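Local structure of protein HRI1 (Saccharomyces cerevisiae, 3RBY) at residues A[153-158]-A[197-202]; A[170-175]-A[220-225]; A[47-52]-A[187-192]; A[83-88]-A[180-185]. The protein is of unknown function and non-essential in yeast, but interacts with the protein HRR25 and may interact with SEC72. All coordinates share one frame; numbering follows the deposited sequence.

In the fold
Four contacts sample how two antiparallel sheets and their connecting loops are held together in this beta-rich chain, for which no active site is known. Contacts 1 and 2 adjoin, their centres 6 Å apart, because strands 156-161 and 166-173 are neighbours in the smaller sheet; Ile157 O lies 2.6 Å from Val172 N, and Arg155, which meets a sulfate in contact 1, packs on Val172 of contact 2. Contacts 3 and 4, 9 Å apart at their centres, join that same sheet to the turn before strand 51-57 of the larger sheet and to helix 82-86, with Gly191 O 3.0 Å from Gln183 N. The two pairs lie about 24 to 27 Å apart, centre to centre.

Contact 1: residues A[153-158]-A[197-202]; sequences NARSIV and LLEKDS. With SO4 (sulfate ion), chain F.
Arg155 and Glu199 meet through charge alone. NH2 of Arg155 lies 3.6 Å from OE2 of Glu199, a salt bridge in which the oxygen sits well out of the guanidinium plane, so that no N-H points at it; the guanidinium and carboxylate planes are turned 65° apart. Both side chains are extended, and they span a backbone separation of 12.3 Å between the CA atoms of Arg155 and Glu199. This is a surface bridge across one antiparallel sheet, in which strands 166-173 and 176-183 lie between strand 156-161 and strand 192-199. Hydrogen bonding directs the arginine elsewhere: its NE donates to the backbone oxygen of Gly174 on the intervening hairpin. The sulfate, probably from the crystallisation liquor, is met by the backbone through one bond, Arg155 N donating to sulfate O1 at 3.0 Å with an N-H...O angle of 161°. Close carbon-to-oxygen approaches accompany that bond. With CG set between its backbone N and carbonyl carbon (chi1 67°), Arg155 brings the start of its chain alongside the anion, CG 3.3 Å from sulfate O1, while Ala154 CA approaches the same oxygen at 3.5 Å.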
loop_
_atom_site.group_PDB
_atom_site.type_symbol
_atom_site.label_atom_id
_atom_site.label_comp_id
_atom_site.label_asym_id
_atom_site.label_seq_id
_atom_site.Cartn_x
_atom_site.Cartn_y
_atom_site.Cartn_z
ATOM N N ASN A 153 -16.157 12.514 4.342
ATOM C CA ASN A 153 -16.956 13.671 3.973
ATOM C C ASN A 153 -16.406 14.302 2.682
ATOM O O ASN A 153 -16.859 15.375 2.250
ATOM C CB ASN A 153 -16.965 14.694 5.113
ATOM C CG ASN A 153 -18.371 15.154 5.478
ATOM O OD1 ASN A 153 -19.278 14.330 5.658
ATOM N ND2 ASN A 153 -18.565 16.477 5.566
ATOM N N ALA A 154 -15.445 13.609 2.067
ATOM C CA ALA A 154 -14.695 14.149 0.939
ATOM C C ALA A 154 -15.613 14.580 -0.192
ATOM O O ALA A 154 -16.458 13.809 -0.662
ATOM C CB ALA A 154 -13.670 13.155 0.432
ATOM N N ARG A 155 -15.440 15.827 -0.616
ATOM C CA ARG A 155 -16.137 16.339 -1.781
ATOM C C ARG A 155 -15.855 15.472 -3.006
ATOM O O ARG A 155 -14.788 14.826 -3.117
ATOM C CB ARG A 155 -15.701 17.771 -2.066
ATOM C CG ARG A 155 -14.267 17.858 -2.503
ATOM C CD ARG A 155 -13.823 19.295 -2.653
ATOM N NE ARG A 155 -12.386 19.335 -2.891
ATOM C CZ ARG A 155 -11.755 20.348 -3.474
ATOM N NH1 ARG A 155 -12.443 21.411 -3.874
ATOM N NH2 ARG A 155 -10.443 20.289 -3.663
ATOM N N SER A 156 -16.830 15.459 -3.917
ATOM C CA SER A 156 -16.741 14.717 -5.173
ATOM C C SER A 156 -17.272 15.618 -6.280
ATOM O O SER A 156 -18.482 15.877 -6.358
ATOM C CB SER A 156 -17.546 13.422 -5.080
ATOM O OG SER A 156 -17.441 12.642 -6.265
ATOM N N ILE A 157 -16.362 16.094 -7.129
ATOM C CA ILE A 157 -16.683 17.116 -8.127
ATOM C C ILE A 157 -16.115 16.742 -9.493
ATOM O O ILE A 157 -14.960 16.339 -9.601
ATOM C CB ILE A 157 -16.158 18.516 -7.702
ATOM C CG1 ILE A 157 -16.786 18.940 -6.362
ATOM C CG2 ILE A 157 -16.444 19.555 -8.783
ATOM C CD1 ILE A 157 -16.176 20.205 -5.747
ATOM N N VAL A 158 -16.935 16.847 -10.534
ATOM C CA VAL A 158 -16.490 16.491 -11.872
ATOM C C VAL A 158 -16.863 17.601 -12.859
ATOM O O VAL A 158 -18.006 18.077 -12.853
ATOM C CB VAL A 158 -17.101 15.149 -12.331
ATOM C CG1 VAL A 158 -16.555 14.727 -13.699
ATOM C CG2 VAL A 158 -16.831 14.059 -11.301
ATOM N N LEU A 197 -3.367 17.538 -9.334
ATOM C CA LEU A 197 -3.281 18.720 -8.502
ATOM C C LEU A 197 -3.614 18.310 -7.079
ATOM O O LEU A 197 -4.493 17.471 -6.870
ATOM C CB LEU A 197 -4.307 19.740 -8.980
ATOM C CG LEU A 197 -3.905 21.111 -9.505
ATOM C CD1 LEU A 197 -5.179 21.914 -9.685
ATOM C CD2 LEU A 197 -2.937 21.834 -8.558
ATOM N N LEU A 198 -2.922 18.893 -6.102
ATOM C CA LEU A 198 -3.179 18.574 -4.707
ATOM C C LEU A 198 -3.415 19.854 -3.928
ATOM O O LEU A 198 -2.574 20.765 -3.949
ATOM C CB LEU A 198 -2.003 17.787 -4.113
ATOM C CG LEU A 198 -2.043 17.375 -2.632
ATOM C CD1 LEU A 198 -3.152 16.366 -2.366
ATOM C CD2 LEU A 198 -0.683 16.800 -2.201
ATOM N N GLU A 199 -4.565 19.942 -3.261
ATOM C CA GLU A 199 -4.813 21.052 -2.342
ATOM C C GLU A 199 -4.265 20.682 -0.964
ATOM O O GLU A 199 -4.807 19.812 -0.276
ATOM C CB GLU A 199 -6.297 21.427 -2.256
ATOM C CG GLU A 199 -6.587 22.422 -1.121
ATOM C CD GLU A 199 -8.056 22.844 -1.034
ATOM O OE1 GLU A 199 -8.571 23.034 0.101
ATOM O OE2 GLU A 199 -8.694 22.999 -2.101
ATOM N N LYS A 200 -3.173 21.346 -0.594
ATOM C CA LYS A 200 -2.456 21.115 0.653
ATOM C C LYS A 200 -3.216 21.708 1.832
ATOM O O LYS A 200 -4.024 22.628 1.654
ATOM C CB LYS A 200 -1.077 21.796 0.584
ATOM C CG LYS A 200 -0.160 21.303 -0.519
ATOM C CD LYS A 200 0.411 19.936 -0.192
ATOM C CE LYS A 200 1.871 19.832 -0.597
ATOM N NZ LYS A 200 2.748 20.660 0.278
ATOM N N ASP A 201 -2.941 21.202 3.033
ATOM C CA ASP A 201 -3.531 21.755 4.251
ATOM C C ASP A 201 -3.282 23.265 4.373
ATOM O O ASP A 201 -4.046 23.964 5.031
ATOM C CB ASP A 201 -3.009 21.034 5.502
ATOM C CG ASP A 201 -3.231 19.521 5.456
ATOM O OD1 ASP A 201 -4.047 19.043 4.635
ATOM O OD2 ASP A 201 -2.581 18.808 6.256
ATOM N N SER A 202 -2.222 23.769 3.739
ATOM C CA SER A 202 -1.992 25.215 3.690
ATOM C C SER A 202 -3.159 25.947 3.012
ATOM O O SER A 202 -3.367 27.148 3.217
ATOM C CB SER A 202 -0.661 25.556 2.994
ATOM O OG SER A 202 -0.591 25.067 1.657
HETATM S S SO4 F . -12.061 17.486 1.567
HETATM O O1 SO4 F . -13.111 17.299 0.554
HETATM O O2 SO4 F . -10.809 16.853 1.141
HETATM O O3 SO4 F . -12.484 16.857 2.823
HETATM O O4 SO4 F . -11.830 18.938 1.740
#

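Contact 2: residues A[170-175]-A[220-225]; sequences VIVIGR and QSYENL
A single methyl group seated over an aromatic face carries most of the contact between Val172 and Tyr222. CG2 of Val172 stands 3.5 Å from the centroid of the Tyr222 ring and only 6° off the ring normal, a CH-pi contact so well centred that all six ring carbons lie at nearly equal distances from the methyl, the nearest being CE1 at 3.6 Å from CG2. The other branch, CG1, reaches towards CD1 of Tyr222 at 4.1 Å. In Val172, CG1 lies opposite the backbone N (chi1 -178°), which leaves CG2 beside that nitrogen and aimed at the ring. Two residues earlier in the strand, Val170 meets the phenol end instead: its CG1 is 3.7 Å from Tyr222 OH, and the two side chains cross at about a right angle. Ile157, Leu159 and Ile177 also touch Tyr222, so the ring is buried against side chains from three adjacent strands of the sheet.

The solvent side is looser. Ser221, Glu223 and Asn224 are exposed; of this segment Tyr222 alone touches 170-175, while Leu225 packs on Val240 and Tyr243 of strand 236-244. Polar bonds keep to the ends of the tyrosine: Tyr222 O accepts a hydrogen bond from the hydroxyl of Tyr243, and Tyr222 OH makes a weak bond to Pro219 O. No hydrogen bond joins the two segments, which implies that dispersion and burial of the ring hold the loop to strand 166-173, while its hydroxyl makes a weak bond within its own loop.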
loop_
_atom_site.group_PDB
_atom_site.type_symbol
_atom_site.label_atom_id
_atom_site.label_comp_id
_atom_site.label_asym_id
_atom_site.label_seq_id
_atom_site.Cartn_x
_atom_site.Cartn_y
_atom_site.Cartn_z
ATOM N N VAL A 170 -12.261 16.587 -15.565
ATOM C CA VAL A 170 -11.511 16.789 -14.332
ATOM C C VAL A 170 -12.320 16.194 -13.182
ATOM O O VAL A 170 -13.522 16.451 -13.060
ATOM C CB VAL A 170 -11.188 18.278 -14.096
ATOM C CG1 VAL A 170 -10.542 18.487 -12.725
ATOM C CG2 VAL A 170 -10.253 18.765 -15.177
ATOM N N ILE A 171 -11.674 15.359 -12.372
ATOM C CA ILE A 171 -12.349 14.691 -11.257
ATOM C C ILE A 171 -11.696 15.090 -9.942
ATOM O O ILE A 171 -10.495 14.840 -9.728
ATOM C CB ILE A 171 -12.346 13.148 -11.424
ATOM C CG1 ILE A 171 -13.176 12.757 -12.645
ATOM C CG2 ILE A 171 -12.883 12.472 -10.159
ATOM C CD1 ILE A 171 -13.123 11.294 -12.986
ATOM N N VAL A 172 -12.493 15.730 -9.080
ATOM C CA VAL A 172 -12.026 16.250 -7.802
ATOM C C VAL A 172 -12.530 15.363 -6.648
ATOM O O VAL A 172 -13.736 15.329 -6.350
ATOM C CB VAL A 172 -12.508 17.724 -7.586
ATOM C CG1 VAL A 172 -11.978 18.304 -6.274
ATOM C CG2 VAL A 172 -12.078 18.613 -8.739
ATOM N N ILE A 173 -11.612 14.657 -5.992
ATOM C CA ILE A 173 -11.971 13.883 -4.807
ATOM C C ILE A 173 -11.176 14.334 -3.580
ATOM O O ILE A 173 -9.940 14.139 -3.488
ATOM C CB ILE A 173 -11.772 12.383 -5.025
ATOM C CG1 ILE A 173 -12.480 11.952 -6.318
ATOM C CG2 ILE A 173 -12.292 11.600 -3.809
ATOM C CD1 ILE A 173 -12.325 10.476 -6.626
ATOM N N GLY A 174 -11.891 14.921 -2.625
ATOM C CA GLY A 174 -11.237 15.527 -1.483
ATOM C C GLY A 174 -10.166 16.499 -1.945
ATOM O O GLY A 174 -10.465 17.458 -2.689
ATOM N N ARG A 175 -8.921 16.245 -1.532
ATOM C CA ARG A 175 -7.813 17.127 -1.881
ATOM C C ARG A 175 -7.166 16.795 -3.221
ATOM O O ARG A 175 -6.343 17.566 -3.725
ATOM C CB ARG A 175 -6.757 17.106 -0.783
ATOM C CG ARG A 175 -7.212 17.720 0.544
ATOM C CD ARG A 175 -6.071 17.615 1.541
ATOM N NE ARG A 175 -5.913 18.817 2.354
ATOM C CZ ARG A 175 -6.757 19.153 3.317
ATOM N NH1 ARG A 175 -7.817 18.388 3.562
ATOM N NH2 ARG A 175 -6.550 20.257 4.021
ATOM N N GLN A 220 -8.840 24.913 -12.125
ATOM C CA GLN A 220 -7.963 24.494 -11.036
ATOM C C GLN A 220 -8.560 24.865 -9.678
ATOM O O GLN A 220 -7.938 24.651 -8.638
ATOM C CB GLN A 220 -6.571 25.159 -11.185
ATOM C CG GLN A 220 -5.718 24.649 -12.360
ATOM C CD GLN A 220 -4.852 25.750 -12.996
ATOM O OE1 GLN A 220 -4.328 26.642 -12.301
ATOM N NE2 GLN A 220 -4.700 25.685 -14.323
ATOM N N SER A 221 -9.755 25.444 -9.692
ATOM C CA SER A 221 -10.434 25.844 -8.463
ATOM C C SER A 221 -11.909 25.478 -8.573
ATOM O O SER A 221 -12.538 25.723 -9.611
ATOM C CB SER A 221 -10.290 27.352 -8.235
ATOM O OG SER A 221 -11.180 27.821 -7.230
ATOM N N TYR A 222 -12.471 24.912 -7.512
ATOM C CA TYR A 222 -13.820 24.364 -7.592
ATOM C C TYR A 222 -14.707 24.954 -6.511
ATOM O O TYR A 222 -15.775 24.422 -6.191
ATOM C CB TYR A 222 -13.736 22.846 -7.532
ATOM C CG TYR A 222 -12.560 22.388 -8.357
ATOM C CD1 TYR A 222 -11.339 22.110 -7.765
ATOM C CD2 TYR A 222 -12.645 22.329 -9.742
ATOM C CE1 TYR A 222 -10.251 21.733 -8.522
ATOM C CE2 TYR A 222 -11.568 21.956 -10.507
ATOM C CZ TYR A 222 -10.371 21.658 -9.897
ATOM O OH TYR A 222 -9.289 21.279 -10.673
ATOM N N GLU A 223 -14.256 26.089 -5.987
ATOM C CA GLU A 223 -15.016 26.855 -5.012
ATOM C C GLU A 223 -16.205 27.580 -5.642
ATOM O O GLU A 223 -16.125 28.100 -6.766
ATOM C CB GLU A 223 -14.107 27.863 -4.292
ATOM C CG GLU A 223 -13.055 27.202 -3.405
ATOM C CD GLU A 223 -13.635 26.057 -2.566
ATOM O OE1 GLU A 223 -14.316 26.323 -1.549
ATOM O OE2 GLU A 223 -13.412 24.881 -2.933
ATOM N N ASN A 224 -17.315 27.591 -4.910
ATOM C CA ASN A 224 -18.466 28.403 -5.292
ATOM C C ASN A 224 -18.957 28.102 -6.705
ATOM O O ASN A 224 -19.227 29.003 -7.509
ATOM C CB ASN A 224 -18.145 29.890 -5.107
ATOM C CG ASN A 224 -17.619 30.201 -3.707
ATOM O OD1 ASN A 224 -18.382 30.239 -2.738
ATOM N ND2 ASN A 224 -16.314 30.428 -3.598
ATOM N N LEU A 225 -19.057 26.810 -6.992
ATOM C CA LEU A 225 -19.675 26.338 -8.213
ATOM C C LEU A 225 -20.936 25.600 -7.801
ATOM O O LEU A 225 -21.188 25.411 -6.611
ATOM C CB LEU A 225 -18.733 25.401 -8.952
ATOM C CG LEU A 225 -17.443 26.022 -9.481
ATOM C CD1 LEU A 225 -16.599 24.968 -10.184
ATOM C CD2 LEU A 225 -17.775 27.154 -10.435
#

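Contact 3: residues A[47-52]-A[187-192]; sequences LSFPFE and NTIEGL
Phe49 rests against Ile189 and Leu192, and the side-chain contact is apolar. CG1 of Ile189 approaches CD1 of the Phe49 ring at 3.6 Å, and its CD1 branch continues along the base of the side chain, 4.0 Å from Phe49 CB. At the far end of the ring, CD1 of Leu192 lies 3.7 Å from Phe49 CE1; both aliphatic chains cross the phenylalanine obliquely. A chi1 of -171° swings the Phe49 ring away from the backbone N, beside the carbonyl carbon, and so delivers it there. Within its own segment, Phe51 CD1 lies over one face of the Phe49 ring, offset toward the rim. Without the ring, as with an alanine here, Ile189 and Leu192 are likely to lose their shared apolar partner across the contact.

Hydrogen bonds shape each side separately. Phe51 N donates to Phe49 O at 2.7 Å, closing an inverse gamma turn centred on Pro50, while Gly191 N donates to Thr188 O at 2.7 Å in the short 3-10 segment 189-191. Beyond the two segments, Ser48 O is bonded to the hydroxyl of Tyr211, and Ile189 and Leu192 both touch Leu86 of helix 82-86. Two turns thus meet through apolar side chains, one leading into strand 51-57 of the larger sheet and the other, a 3-10 turn, joining the antiparallel strands 176-183 and 192-199.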
loop_
_atom_site.group_PDB
_atom_site.type_symbol
_atom_site.label_atom_id
_atom_site.label_comp_id
_atom_site.label_asym_id
_atom_site.label_seq_id
_atom_site.Cartn_x
_atom_site.Cartn_y
_atom_site.Cartn_z
ATOM N N LEU A 47 10.646 10.005 -21.868
ATOM C CA LEU A 47 10.533 11.363 -21.318
ATOM C C LEU A 47 9.550 12.213 -22.096
ATOM O O LEU A 47 8.945 13.132 -21.537
ATOM C CB LEU A 47 11.896 12.068 -21.292
ATOM C CG LEU A 47 12.879 11.638 -20.204
ATOM C CD1 LEU A 47 14.292 12.131 -20.519
ATOM C CD2 LEU A 47 12.401 12.129 -18.833
ATOM N N SER A 48 9.399 11.920 -23.384
ATOM C CA SER A 48 8.473 12.693 -24.213
ATOM C C SER A 48 7.016 12.437 -23.805
ATOM O O SER A 48 6.191 13.356 -23.837
ATOM C CB SER A 48 8.688 12.413 -25.706
ATOM O OG SER A 48 8.235 11.116 -26.065
ATOM N N PHE A 49 6.715 11.202 -23.404
ATOM C CA PHE A 49 5.382 10.841 -22.902
ATOM C C PHE A 49 5.504 9.969 -21.655
ATOM O O PHE A 49 5.386 8.741 -21.741
ATOM C CB PHE A 49 4.620 10.067 -23.973
ATOM C CG PHE A 49 3.180 9.829 -23.635
ATOM C CD1 PHE A 49 2.313 10.901 -23.495
ATOM C CD2 PHE A 49 2.692 8.539 -23.468
ATOM C CE1 PHE A 49 0.979 10.697 -23.180
ATOM C CE2 PHE A 49 1.356 8.320 -23.161
ATOM C CZ PHE A 49 0.495 9.401 -23.015
ATOM N N PRO A 50 5.793 10.615 -20.528
ATOM C CA PRO A 50 6.124 9.933 -19.273
ATOM C C PRO A 50 4.917 9.293 -18.605
ATOM O O PRO A 50 4.634 9.566 -17.440
ATOM C CB PRO A 50 6.666 11.065 -18.397
ATOM C CG PRO A 50 5.986 12.284 -18.908
ATOM C CD PRO A 50 5.836 12.082 -20.389
ATOM N N PHE A 51 4.221 8.441 -19.346
ATOM C CA PHE A 51 3.089 7.698 -18.799
ATOM C C PHE A 51 3.091 6.287 -19.339
ATOM O O PHE A 51 3.320 6.082 -20.542
ATOM C CB PHE A 51 1.774 8.344 -19.221
ATOM C CG PHE A 51 1.642 9.777 -18.806
ATOM C CD1 PHE A 51 2.008 10.807 -19.667
ATOM C CD2 PHE A 51 1.142 10.096 -17.558
ATOM C CE1 PHE A 51 1.877 12.132 -19.280
ATOM C CE2 PHE A 51 1.007 11.416 -17.165
ATOM C CZ PHE A 51 1.379 12.440 -18.022
ATOM N N GLU A 52 2.802 5.323 -18.474
ATOM C CA GLU A 52 2.679 3.936 -18.891
ATOM C C GLU A 52 1.359 3.855 -19.647
ATOM O O GLU A 52 1.230 3.115 -20.622
ATOM C CB GLU A 52 2.834 3.002 -17.691
ATOM C CG GLU A 52 2.227 1.624 -17.893
ATOM C CD GLU A 52 2.239 0.794 -16.624
ATOM O OE1 GLU A 52 1.175 0.674 -15.982
ATOM O OE2 GLU A 52 3.312 0.264 -16.269
ATOM N N ASN A 187 -3.927 12.759 -33.376
ATOM C CA ASN A 187 -3.458 11.449 -32.941
ATOM C C ASN A 187 -2.020 11.510 -32.440
ATOM O O ASN A 187 -1.332 10.492 -32.368
ATOM C CB ASN A 187 -3.579 10.430 -34.076
ATOM C CG ASN A 187 -3.298 11.037 -35.437
ATOM O OD1 ASN A 187 -3.669 10.476 -36.468
ATOM N ND2 ASN A 187 -2.637 12.188 -35.448
ATOM N N THR A 188 -1.573 12.713 -32.095
ATOM C CA THR A 188 -0.220 12.917 -31.601
ATOM C C THR A 188 -0.175 13.362 -30.135
ATOM O O THR A 188 -1.121 13.963 -29.602
ATOM C CB THR A 188 0.572 13.953 -32.453
ATOM O OG1 THR A 188 0.475 15.255 -31.858
ATOM C CG2 THR A 188 0.068 13.990 -33.903
ATOM N N ILE A 189 0.956 13.062 -29.508
ATOM C CA ILE A 189 1.271 13.446 -28.141
ATOM C C ILE A 189 1.057 14.934 -27.919
ATOM O O ILE A 189 0.932 15.414 -26.781
ATOM C CB ILE A 189 2.744 13.096 -27.862
ATOM C CG1 ILE A 189 2.840 11.862 -26.971
ATOM C CG2 ILE A 189 3.531 14.299 -27.313
ATOM C CD1 ILE A 189 3.373 10.632 -27.695
ATOM N N GLU A 190 1.028 15.666 -29.023
ATOM C CA GLU A 190 0.877 17.109 -28.976
ATOM C C GLU A 190 -0.563 17.467 -28.593
ATOM O O GLU A 190 -0.851 18.562 -28.093
ATOM C CB GLU A 190 1.255 17.704 -30.341
ATOM C CG GLU A 190 2.038 18.992 -30.245
ATOM C CD GLU A 190 3.162 18.880 -29.239
ATOM O OE1 GLU A 190 4.097 18.088 -29.496
ATOM O OE2 GLU A 190 3.098 19.563 -28.181
ATOM N N GLY A 191 -1.461 16.518 -28.817
ATOM C CA GLY A 191 -2.859 16.724 -28.517
ATOM C C GLY A 191 -3.266 16.376 -27.097
ATOM O O GLY A 191 -4.445 16.508 -26.770
ATOM N N LEU A 192 -2.324 15.943 -26.252
ATOM C CA LEU A 192 -2.677 15.550 -24.875
ATOM C C LEU A 192 -2.282 16.534 -23.762
ATOM O O LEU A 192 -1.224 17.167 -23.814
ATOM C CB LEU A 192 -2.137 14.161 -24.553
ATOM C CG LEU A 192 -2.580 13.067 -25.523
ATOM C CD1 LEU A 192 -1.745 11.801 -25.351
ATOM C CD2 LEU A 192 -4.075 12.774 -25.381
#

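Contact 4: residues A[83-88]-A[180-185]; sequences NVYLNV and FLSQKN
A Schellman motif ends helix 82-86, and from this short helix Tyr85 reaches across to Ser182 and Gln183 on strand 176-183. Asn87, with positive phi, is the C-prime residue: Val88 N bonds to Asn83 O at 2.9 Å, and a weaker bond runs from Asn87 N to Val84 O. The tyrosine side chain leaves the helix on the far side of CB from the backbone N (chi1 -170°), carrying the phenol to the strand. On the way, CE2 of Tyr85 passes CB of Ser182 at 3.9 Å, while Leu192 of the neighbouring strand also touches the ring. The amide of Gln183 turns elsewhere, its NE2 bonding to Glu214, so this residue serves the tyrosine mainly through its backbone. A phenylalanine in place of Tyr85 would keep the ring but lack the hydroxyl, and would probably leave Gln183 O without its donor from the helix, the sole hydrogen bond between the two segments. That oxygen lies at the edge of the ring, near its plane, and Tyr85 OH donates to Gln183 O at 2.8 Å, in the carbonyl plane and on a lone pair, with a C=O...O angle of 132°.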
loop_
_atom_site.group_PDB
_atom_site.type_symbol
_atom_site.label_atom_id
_atom_site.label_comp_id
_atom_site.label_asym_id
_atom_site.label_seq_id
_atom_site.Cartn_x
_atom_site.Cartn_y
_atom_site.Cartn_z
ATOM N N ASN A 83 -3.778 4.769 -25.761
ATOM C CA ASN A 83 -3.443 3.784 -26.783
ATOM C C ASN A 83 -4.182 4.080 -28.082
ATOM O O ASN A 83 -3.558 4.275 -29.123
ATOM C CB ASN A 83 -3.765 2.358 -26.320
ATOM C CG ASN A 83 -2.869 1.889 -25.179
ATOM O OD1 ASN A 83 -1.752 2.399 -24.977
ATOM N ND2 ASN A 83 -3.356 0.898 -24.424
ATOM N N VAL A 84 -5.511 4.119 -28.028
ATOM C CA VAL A 84 -6.267 4.383 -29.245
ATOM C C VAL A 84 -6.020 5.805 -29.736
ATOM O O VAL A 84 -5.957 6.049 -30.938
ATOM C CB VAL A 84 -7.798 4.102 -29.117
ATOM C CG1 VAL A 84 -8.098 3.189 -27.939
ATOM C CG2 VAL A 84 -8.582 5.399 -29.036
ATOM N N TYR A 85 -5.877 6.745 -28.816
ATOM C CA TYR A 85 -5.602 8.116 -29.224
ATOM C C TYR A 85 -4.325 8.186 -30.039
ATOM O O TYR A 85 -4.292 8.817 -31.086
ATOM C CB TYR A 85 -5.455 9.032 -28.010
ATOM C CG TYR A 85 -5.404 10.495 -28.375
ATOM C CD1 TYR A 85 -4.202 11.113 -28.681
ATOM C CD2 TYR A 85 -6.566 11.259 -28.419
ATOM C CE1 TYR A 85 -4.153 12.459 -29.018
ATOM C CE2 TYR A 85 -6.532 12.606 -28.746
ATOM C CZ TYR A 85 -5.324 13.200 -29.050
ATOM O OH TYR A 85 -5.292 14.539 -29.373
ATOM N N LEU A 86 -3.274 7.542 -29.534
ATOM C CA LEU A 86 -1.948 7.607 -30.133
ATOM C C LEU A 86 -1.674 6.457 -31.103
ATOM O O LEU A 86 -0.563 6.349 -31.639
ATOM C CB LEU A 86 -0.872 7.616 -29.044
ATOM C CG LEU A 86 -0.827 8.860 -28.156
ATOM C CD1 LEU A 86 0.210 8.707 -27.042
ATOM C CD2 LEU A 86 -0.555 10.110 -28.987
ATOM N N ASN A 87 -2.672 5.602 -31.325
ATOM C CA ASN A 87 -2.530 4.495 -32.275
ATOM C C ASN A 87 -1.420 3.509 -31.898
ATOM O O ASN A 87 -0.747 2.962 -32.770
ATOM C CB ASN A 87 -2.269 5.027 -33.690
ATOM C CG ASN A 87 -3.396 5.903 -34.205
ATOM O OD1 ASN A 87 -3.296 7.137 -34.212
ATOM N ND2 ASN A 87 -4.477 5.269 -34.644
ATOM N N VAL A 88 -1.239 3.288 -30.601
ATOM C CA VAL A 88 -0.191 2.403 -30.105
ATOM C C VAL A 88 -0.426 0.967 -30.529
ATOM O O VAL A 88 -1.369 0.320 -30.059
ATOM C CB VAL A 88 -0.122 2.428 -28.586
ATOM C CG1 VAL A 88 0.965 1.479 -28.108
ATOM C CG2 VAL A 88 0.096 3.856 -28.094
ATOM N N PHE A 180 -7.869 15.418 -17.587
ATOM C CA PHE A 180 -7.291 15.395 -18.925
ATOM C C PHE A 180 -7.964 16.424 -19.848
ATOM O O PHE A 180 -9.058 16.924 -19.559
ATOM C CB PHE A 180 -7.321 13.986 -19.528
ATOM C CG PHE A 180 -8.562 13.681 -20.334
ATOM C CD1 PHE A 180 -9.735 13.251 -19.711
ATOM C CD2 PHE A 180 -8.549 13.799 -21.720
ATOM C CE1 PHE A 180 -10.882 12.961 -20.451
ATOM C CE2 PHE A 180 -9.699 13.501 -22.476
ATOM C CZ PHE A 180 -10.864 13.081 -21.834
ATOM N N LEU A 181 -7.260 16.776 -20.920
ATOM C CA LEU A 181 -7.794 17.600 -22.008
ATOM C C LEU A 181 -7.134 17.122 -23.297
ATOM O O LEU A 181 -5.913 17.153 -23.420
ATOM C CB LEU A 181 -7.516 19.093 -21.777
ATOM C CG LEU A 181 -8.047 20.087 -22.828
ATOM C CD1 LEU A 181 -9.576 19.923 -23.024
ATOM C CD2 LEU A 181 -7.686 21.537 -22.466
ATOM N N SER A 182 -7.935 16.638 -24.242
ATOM C CA SER A 182 -7.395 16.152 -25.505
ATOM C C SER A 182 -8.024 16.870 -26.704
ATOM O O SER A 182 -9.204 17.258 -26.670
ATOM C CB SER A 182 -7.587 14.644 -25.632
ATOM O OG SER A 182 -8.954 14.325 -25.807
ATOM N N GLN A 183 -7.223 17.061 -27.754
ATOM C CA GLN A 183 -7.721 17.643 -28.999
ATOM C C GLN A 183 -8.406 16.579 -29.836
ATOM O O GLN A 183 -7.785 15.571 -30.183
ATOM C CB GLN A 183 -6.587 18.234 -29.810
ATOM C CG GLN A 183 -6.073 19.537 -29.283
ATOM C CD GLN A 183 -4.853 19.987 -30.045
ATOM O OE1 GLN A 183 -4.402 19.305 -30.968
ATOM N NE2 GLN A 183 -4.312 21.140 -29.670
ATOM N N LYS A 184 -9.678 16.798 -30.153
ATOM C CA LYS A 184 -10.472 15.821 -30.893
ATOM C C LYS A 184 -9.785 15.345 -32.169
ATOM O O LYS A 184 -9.590 14.146 -32.368
ATOM C CB LYS A 184 -11.855 16.390 -31.218
ATOM C CG LYS A 184 -12.848 16.287 -30.074
ATOM C CD LYS A 184 -14.236 15.929 -30.576
ATOM C CE LYS A 184 -15.301 16.289 -29.554
ATOM N NZ LYS A 184 -15.993 15.083 -29.025
ATOM N N ASN A 185 -9.432 16.292 -33.033
ATOM C CA ASN A 185 -8.785 15.976 -34.300
ATOM C C ASN A 185 -7.266 15.931 -34.182
ATOM O O ASN A 185 -6.569 16.812 -34.685
ATOM C CB ASN A 185 -9.198 16.985 -35.376
ATOM C CG ASN A 185 -8.803 16.544 -36.771
ATOM O OD1 ASN A 185 -9.562 16.709 -37.725
ATOM N ND2 ASN A 185 -7.609 15.976 -36.896
#